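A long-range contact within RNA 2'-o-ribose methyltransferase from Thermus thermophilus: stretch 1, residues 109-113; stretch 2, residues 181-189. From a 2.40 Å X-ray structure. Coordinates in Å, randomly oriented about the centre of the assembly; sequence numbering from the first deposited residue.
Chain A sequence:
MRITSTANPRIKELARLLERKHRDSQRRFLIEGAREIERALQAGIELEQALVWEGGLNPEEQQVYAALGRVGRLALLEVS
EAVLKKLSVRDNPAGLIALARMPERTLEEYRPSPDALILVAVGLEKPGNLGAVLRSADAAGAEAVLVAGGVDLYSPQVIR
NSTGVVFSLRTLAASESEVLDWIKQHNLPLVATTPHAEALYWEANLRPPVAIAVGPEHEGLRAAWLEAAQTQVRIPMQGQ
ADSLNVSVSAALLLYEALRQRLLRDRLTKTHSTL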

# COMPACT_ATOMS: atom_id res chain seq x y z
N GLU A 109 -14.33 -8.19 -10.69
CA GLU A 109 -15.04 -7.06 -10.10
C GLU A 109 -15.25 -7.27 -8.61
O GLU A 109 -15.17 -8.39 -8.11
CB GLU A 109 -16.37 -6.85 -10.81
CG GLU A 109 -17.24 -8.08 -10.85
CD GLU A 109 -18.42 -7.91 -11.78
OE1 GLU A 109 -19.11 -6.87 -11.69
OE2 GLU A 109 -18.65 -8.81 -12.62
N TYR A 110 -15.52 -6.17 -7.91
CA TYR A 110 -15.70 -6.21 -6.47
C TYR A 110 -17.04 -5.67 -5.98
O TYR A 110 -17.49 -4.61 -6.43
CB TYR A 110 -14.56 -5.44 -5.81
CG TYR A 110 -14.72 -5.18 -4.33
CD1 TYR A 110 -14.81 -6.22 -3.41
CD2 TYR A 110 -14.75 -3.87 -3.84
CE1 TYR A 110 -14.94 -5.97 -2.05
CE2 TYR A 110 -14.87 -3.61 -2.49
CZ TYR A 110 -14.96 -4.66 -1.60
OH TYR A 110 -15.09 -4.39 -0.26
N ARG A 111 -17.66 -6.41 -5.06
CA ARG A 111 -18.92 -6.01 -4.44
C ARG A 111 -18.76 -6.20 -2.94
O ARG A 111 -18.48 -7.30 -2.45
CB ARG A 111 -20.10 -6.85 -4.96
CG ARG A 111 -19.76 -8.23 -5.48
CD ARG A 111 -19.36 -9.22 -4.38
NE ARG A 111 -18.86 -10.46 -4.97
CZ ARG A 111 -17.72 -10.55 -5.65
NH1 ARG A 111 -16.96 -9.48 -5.83
NH2 ARG A 111 -17.35 -11.72 -6.17
N PRO A 112 -18.94 -5.11 -2.18
CA PRO A 112 -18.81 -5.14 -0.72
C PRO A 112 -19.64 -6.21 -0.02
O PRO A 112 -20.83 -6.38 -0.31
CB PRO A 112 -19.22 -3.72 -0.31
CG PRO A 112 -20.15 -3.31 -1.41
CD PRO A 112 -19.45 -3.81 -2.64
N SER A 113 -19.02 -6.93 0.90
CA SER A 113 -19.72 -7.96 1.65
C SER A 113 -20.41 -7.29 2.85
O SER A 113 -20.10 -6.15 3.19
CB SER A 113 -18.73 -9.02 2.13
OG SER A 113 -17.86 -8.50 3.12
N ASP A 181 -19.81 7.24 -7.88
CA ASP A 181 -20.93 6.56 -8.52
C ASP A 181 -20.94 5.11 -8.05
O ASP A 181 -22.00 4.50 -7.91
CB ASP A 181 -20.79 6.59 -10.04
CG ASP A 181 -20.82 8.00 -10.61
OD1 ASP A 181 -20.67 8.14 -11.84
OD2 ASP A 181 -20.99 8.97 -9.83
N TRP A 182 -19.76 4.57 -7.79
CA TRP A 182 -19.66 3.19 -7.32
C TRP A 182 -20.31 3.04 -5.94
O TRP A 182 -21.10 2.11 -5.70
CB TRP A 182 -18.20 2.76 -7.25
CG TRP A 182 -18.02 1.32 -6.88
CD1 TRP A 182 -18.13 0.25 -7.70
CD2 TRP A 182 -17.75 0.81 -5.57
NE1 TRP A 182 -17.95 -0.91 -6.99
CE2 TRP A 182 -17.71 -0.60 -5.68
CE3 TRP A 182 -17.53 1.39 -4.32
CZ2 TRP A 182 -17.48 -1.43 -4.58
CZ3 TRP A 182 -17.30 0.57 -3.22
CH2 TRP A 182 -17.27 -0.83 -3.37
N ILE A 183 -19.98 3.95 -5.03
CA ILE A 183 -20.51 3.94 -3.67
C ILE A 183 -22.03 3.87 -3.71
O ILE A 183 -22.64 2.97 -3.14
CB ILE A 183 -20.11 5.23 -2.89
CG1 ILE A 183 -18.59 5.45 -2.95
CG2 ILE A 183 -20.56 5.11 -1.44
CD1 ILE A 183 -17.79 4.40 -2.26
N LYS A 184 -22.64 4.84 -4.40
CA LYS A 184 -24.09 4.91 -4.51
C LYS A 184 -24.67 3.70 -5.22
O LYS A 184 -25.77 3.27 -4.92
CB LYS A 184 -24.49 6.20 -5.24
CG LYS A 184 -23.93 7.45 -4.56
CD LYS A 184 -24.30 7.47 -3.07
CE LYS A 184 -23.25 8.18 -2.22
NZ LYS A 184 -23.45 7.87 -0.78
N GLN A 185 -23.90 3.15 -6.15
CA GLN A 185 -24.34 1.98 -6.91
C GLN A 185 -24.64 0.81 -5.98
O GLN A 185 -25.52 -0.02 -6.27
CB GLN A 185 -23.26 1.59 -7.92
CG GLN A 185 -23.72 0.61 -8.98
CD GLN A 185 -24.97 1.11 -9.68
OE1 GLN A 185 -25.06 2.28 -10.06
NE2 GLN A 185 -25.94 0.22 -9.85
N HIS A 186 -23.91 0.73 -4.87
CA HIS A 186 -24.11 -0.36 -3.92
C HIS A 186 -24.78 0.10 -2.63
O HIS A 186 -24.77 -0.62 -1.63
CB HIS A 186 -22.78 -1.04 -3.59
CG HIS A 186 -22.15 -1.74 -4.75
ND1 HIS A 186 -21.51 -1.06 -5.77
CD2 HIS A 186 -22.09 -3.05 -5.07
CE1 HIS A 186 -21.07 -1.93 -6.66
NE2 HIS A 186 -21.41 -3.14 -6.26
N ASN A 187 -25.37 1.29 -2.66
CA ASN A 187 -26.02 1.86 -1.49
C ASN A 187 -25.12 1.68 -0.28
O ASN A 187 -25.54 1.20 0.77
CB ASN A 187 -27.38 1.19 -1.24
CG ASN A 187 -28.47 1.72 -2.16
OD1 ASN A 187 -28.58 2.93 -2.38
ND2 ASN A 187 -29.29 0.82 -2.70
N LEU A 188 -23.86 2.07 -0.44
CA LEU A 188 -22.87 1.95 0.62
C LEU A 188 -22.78 3.23 1.45
O LEU A 188 -22.39 4.28 0.94
CB LEU A 188 -21.50 1.64 0.01
CG LEU A 188 -20.31 1.31 0.91
CD1 LEU A 188 -20.53 -0.02 1.60
CD2 LEU A 188 -19.03 1.27 0.07
N PRO A 189 -23.17 3.17 2.73
CA PRO A 189 -23.09 4.39 3.55
C PRO A 189 -21.67 4.96 3.54
O PRO A 189 -20.68 4.23 3.58
CB PRO A 189 -23.55 3.92 4.94
CG PRO A 189 -23.30 2.44 4.92
CD PRO A 189 -23.69 2.04 3.51

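At the centre of this contact the ring of P112 rests against two aromatic side chains, one from a helix and one from the residue just after it. P112 CD lies 3.6 Å from W182 CZ2 and 3.7 Å from H186 CD2, so a single methylene touches both rings. Proline suits the position: its compact, apolar ring is held close to the backbone, and its CD, bonded to a nitrogen that carries no hydrogen, offers carbon where another residue would present an amide. W182 brings a broad indole, and its chi1 in the t well sets the six-membered ring beside the loop. On another side of P112, L188 makes a looser apolar contact, with P112 CB 4.4 Å from L188 CD1.

Y110 extends the apolar surface. Its CA-to-CB bond points sideways, yet the ring comes nearer, and Y110 CD2 reaches within 3.7 Å of W182 CZ2. The planes of the tyrosine ring and the indole six-membered ring are only 16° apart, but the centroids are 5.8 Å apart; the rings are slid past each other and barely overlap. The tyrosine OH finds its hydrogen bond elsewhere in the structure.

The backbones do not pair. Stretch 1 is an irregular segment, and its closest CA approach to stretch 2 is 7.7 Å, between R111 and H186, leaving mostly side chains to fill the gap. No hydrogen bond crosses it. Y110 O sits 3.7 Å from W182 CZ2, near the indole plane, where it meets the ring's C-H edge.

Toward the polar margin, H186, the first residue to leave helical geometry, is tied back to the helix it follows: H186 ND1 donates to W182 O at 3.2 Å, almost linearly. H186 NE2 lies 4.1 Å from R111 CB, while the arginine's end leads away, where R111 NH1 makes a weak 3.1 Å hydrogen bond to E109 O.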